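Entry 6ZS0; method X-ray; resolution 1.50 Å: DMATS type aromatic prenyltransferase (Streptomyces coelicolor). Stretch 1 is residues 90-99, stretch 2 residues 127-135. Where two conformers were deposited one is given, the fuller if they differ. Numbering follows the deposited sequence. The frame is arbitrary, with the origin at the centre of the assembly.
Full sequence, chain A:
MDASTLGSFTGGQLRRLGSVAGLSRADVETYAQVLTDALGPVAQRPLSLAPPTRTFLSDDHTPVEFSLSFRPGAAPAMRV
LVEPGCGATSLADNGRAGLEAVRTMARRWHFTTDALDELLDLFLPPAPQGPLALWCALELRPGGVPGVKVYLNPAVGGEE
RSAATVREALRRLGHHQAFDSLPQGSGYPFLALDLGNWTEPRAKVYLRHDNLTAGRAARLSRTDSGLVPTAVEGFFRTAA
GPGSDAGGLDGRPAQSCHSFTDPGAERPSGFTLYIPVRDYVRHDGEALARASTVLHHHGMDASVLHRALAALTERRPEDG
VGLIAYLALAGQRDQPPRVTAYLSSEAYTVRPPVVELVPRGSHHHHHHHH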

# COMPACT_ATOMS: atom_id res chain seq x y z
N SER A 90 8.92 -21.21 1.06
CA SER A 90 9.60 -20.76 -0.17
C SER A 90 8.79 -19.63 -0.79
O SER A 90 7.57 -19.55 -0.56
CB SER A 90 9.79 -21.90 -1.14
OG SER A 90 8.55 -22.29 -1.73
N LEU A 91 9.45 -18.77 -1.53
CA LEU A 91 8.75 -17.68 -2.23
C LEU A 91 7.76 -18.27 -3.26
O LEU A 91 6.66 -17.69 -3.45
CB LEU A 91 9.80 -16.77 -2.84
CG LEU A 91 9.31 -15.47 -3.41
CD1 LEU A 91 8.49 -14.70 -2.37
CD2 LEU A 91 10.49 -14.66 -3.89
N ALA A 92 8.09 -19.38 -3.91
CA ALA A 92 7.17 -20.06 -4.83
C ALA A 92 5.89 -20.46 -4.09
O ALA A 92 4.77 -20.19 -4.61
CB ALA A 92 7.85 -21.24 -5.46
N ASP A 93 6.01 -21.06 -2.91
CA ASP A 93 4.79 -21.50 -2.18
C ASP A 93 4.08 -20.27 -1.60
O ASP A 93 2.86 -20.30 -1.48
CB ASP A 93 5.09 -22.54 -1.13
CG ASP A 93 5.24 -23.94 -1.71
OD1 ASP A 93 4.99 -24.11 -2.93
OD2 ASP A 93 5.56 -24.82 -0.93
N ASN A 94 4.83 -19.20 -1.30
CA ASN A 94 4.24 -17.93 -0.85
C ASN A 94 3.30 -17.43 -1.96
O ASN A 94 2.12 -17.10 -1.68
CB ASN A 94 5.37 -16.95 -0.51
CG ASN A 94 4.90 -15.58 -0.05
OD1 ASN A 94 4.03 -14.96 -0.66
ND2 ASN A 94 5.50 -15.10 1.03
N GLY A 95 3.79 -17.38 -3.18
CA GLY A 95 2.99 -16.98 -4.36
C GLY A 95 1.79 -17.88 -4.54
O GLY A 95 0.69 -17.36 -4.81
N ARG A 96 1.96 -19.19 -4.40
CA ARG A 96 0.84 -20.15 -4.62
C ARG A 96 -0.23 -19.91 -3.56
O ARG A 96 -1.45 -19.85 -3.92
CB ARG A 96 1.36 -21.59 -4.64
CG ARG A 96 2.13 -21.94 -5.90
CD ARG A 96 2.62 -23.39 -5.86
NE ARG A 96 1.51 -24.33 -5.81
CZ ARG A 96 1.48 -25.49 -5.14
NH1 ARG A 96 2.51 -25.88 -4.40
NH2 ARG A 96 0.39 -26.23 -5.20
N ALA A 97 0.18 -19.70 -2.31
CA ALA A 97 -0.76 -19.46 -1.20
C ALA A 97 -1.45 -18.11 -1.44
O ALA A 97 -2.69 -18.03 -1.23
CB ALA A 97 -0.04 -19.50 0.13
N GLY A 98 -0.71 -17.12 -1.92
CA GLY A 98 -1.29 -15.80 -2.25
C GLY A 98 -2.35 -15.94 -3.33
O GLY A 98 -3.47 -15.38 -3.19
N LEU A 99 -2.04 -16.68 -4.39
CA LEU A 99 -2.99 -16.90 -5.48
C LEU A 99 -4.22 -17.64 -4.97
O LEU A 99 -5.35 -17.28 -5.37
CB LEU A 99 -2.28 -17.65 -6.59
CG LEU A 99 -3.15 -17.94 -7.82
CD1 LEU A 99 -3.72 -16.66 -8.40
CD2 LEU A 99 -2.36 -18.70 -8.84
N ALA A 127 11.45 -20.70 -9.01
CA ALA A 127 12.65 -19.99 -8.51
C ALA A 127 12.43 -18.49 -8.62
O ALA A 127 13.28 -17.77 -9.15
CB ALA A 127 13.86 -20.43 -9.29
N PRO A 128 11.30 -17.94 -8.10
CA PRO A 128 11.08 -16.50 -8.11
C PRO A 128 12.09 -15.78 -7.22
O PRO A 128 12.53 -16.34 -6.22
CB PRO A 128 9.67 -16.35 -7.54
CG PRO A 128 9.53 -17.54 -6.65
CD PRO A 128 10.20 -18.65 -7.43
N GLN A 129 12.41 -14.56 -7.59
CA GLN A 129 13.26 -13.64 -6.80
C GLN A 129 12.35 -12.68 -6.03
O GLN A 129 11.21 -12.43 -6.49
CB GLN A 129 14.26 -12.97 -7.72
CG GLN A 129 15.13 -14.01 -8.40
CD GLN A 129 16.22 -13.42 -9.25
OE1 GLN A 129 16.91 -12.47 -8.85
NE2 GLN A 129 16.39 -13.99 -10.43
N GLY A 130 12.84 -12.21 -4.89
CA GLY A 130 12.10 -11.35 -3.96
C GLY A 130 11.92 -9.97 -4.57
O GLY A 130 12.32 -9.73 -5.71
N PRO A 131 11.40 -8.99 -3.82
CA PRO A 131 11.05 -9.16 -2.40
C PRO A 131 9.62 -9.63 -2.05
O PRO A 131 9.30 -9.74 -0.88
CB PRO A 131 11.24 -7.71 -1.92
CG PRO A 131 10.78 -6.91 -3.09
CD PRO A 131 11.36 -7.61 -4.28
N LEU A 132 8.80 -9.90 -3.05
CA LEU A 132 7.42 -10.39 -2.85
C LEU A 132 7.06 -11.29 -4.02
O LEU A 132 7.73 -11.21 -5.09
CB LEU A 132 6.44 -9.21 -2.71
CG LEU A 132 5.99 -8.51 -4.01
CD1 LEU A 132 4.63 -7.81 -3.85
CD2 LEU A 132 7.04 -7.53 -4.46
N ALA A 133 6.03 -12.11 -3.84
CA ALA A 133 5.33 -12.86 -4.90
C ALA A 133 3.94 -12.28 -5.14
O ALA A 133 3.57 -12.10 -6.30
CB ALA A 133 5.27 -14.32 -4.55
N LEU A 134 3.17 -12.02 -4.09
CA LEU A 134 1.77 -11.56 -4.26
C LEU A 134 1.29 -10.95 -2.97
O LEU A 134 1.32 -11.63 -1.92
CB LEU A 134 0.87 -12.74 -4.67
CG LEU A 134 -0.55 -12.35 -5.10
CD1 LEU A 134 -1.06 -13.36 -6.11
CD2 LEU A 134 -1.49 -12.23 -3.88
N TRP A 135 0.86 -9.71 -3.03
CA TRP A 135 0.14 -9.05 -1.93
C TRP A 135 -1.25 -8.73 -2.44
O TRP A 135 -1.44 -8.59 -3.65
CB TRP A 135 0.83 -7.77 -1.46
CG TRP A 135 2.21 -7.94 -0.91
CD1 TRP A 135 2.81 -9.09 -0.48
CD2 TRP A 135 3.17 -6.89 -0.71
NE1 TRP A 135 4.07 -8.81 -0.01
CE2 TRP A 135 4.31 -7.47 -0.15
CE3 TRP A 135 3.16 -5.52 -0.97
CZ2 TRP A 135 5.44 -6.72 0.14
CZ3 TRP A 135 4.28 -4.79 -0.67
CH2 TRP A 135 5.38 -5.37 -0.10
O HOH W 1 1.28 -14.14 -0.84
O HOH W 2 4.62 -12.42 -1.45

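The helix that begins at Leu-91 lies against the segment from Pro-128 to Leu-134, and the two fit together by shape rather than by direct polar pairing: no hydrogen bond passes from one stretch to the other. Together they bury 423 Å², with Leu-91, Leu-134, Pro-128 and Ala-133 contributing the greatest areas.

At the start of the helix the principal bump is Leu-91. Its CA-to-CB bond points toward the segment, and the side chain (chi1 t, chi2 p) enters a hollow whose walls are partly backbone. Leu-91 CD2 lies 3.5 Å from Pro-128 O, 3.5 Å from Gln-129 C and 3.5 Å from Gly-130 N, so this methyl packs against consecutive peptide groups. Gln-129 itself directs its CA-to-CB bond away, leaving its main chain to meet the leucine. The other methyl reaches along the segment, with Leu-91 CD1 4.0 Å from Leu-132 C and 3.9 Å from Ala-133 CB. Pro-128 closes the hollow with its ring, Leu-91 CG standing 3.9 Å from Pro-128 CG. The same ring also rests on the next helical residue: Pro-128 CG is 3.6 Å from Ala-92 N, and Pro-128 CD is 4.0 Å from Ala-92 CB.

One turn further on, the relief is reversed and the second stretch supplies the bump. Ala-133 points its methyl toward the helix, where Gly-95 leaves a shallow depression. Ala-133 CB sits 3.5 Å from Gly-95 CA and 3.8 Å from Leu-91 O, and the two CA atoms, Gly-95 CA and Ala-133 CA, come within 4.8 Å. The absence of a side chain permits this approach, because an ideally placed CB on Gly-95 would fall only 3.2 Å from Ala-133 CB. Gly-98 repeats the arrangement for Leu-134. A CB there would point toward the segment and lie 3.1 Å from Leu-134 CB; without it, the leucine settles against the helix backbone, with Leu-134 CD2 3.8 Å from Gly-98 O and Leu-134 CD1 3.9 Å from Leu-99 N. Leu-99 adds a looser apolar contact, Leu-99 CB lying 4.5 Å from Leu-134 CD1.

Asn-94 brings a polar element to this otherwise apolar fit. Its CA-to-CB bond runs sideways, but the end of the side chain comes nearer the segment, and two waters lie close to its OD1. The oxygen of water 1 lies 2.9 Å from Asn-94 OD1 and 2.7 Å from Leu-134 O, either of which it can serve as donor. The oxygen of water 2 accepts from Ala-133 N at 2.8 Å and lies 2.7 Å from Asn-94 OD1, to which it can donate. The two waters thus lie between the amide oxygen and the backbone of both residues that fill the glycine hollows.

The helix is also secured within its own stretch. Ser-90 caps its N-terminus, Asp-93 N donating to Ser-90 OG at 3.1 Å, while Arg-96, whose CA-to-CB bond points away from the second stretch, forms a salt bridge through a weak hydrogen bond from Arg-96 NH1 to Asp-93 OD1 at 3.4 Å.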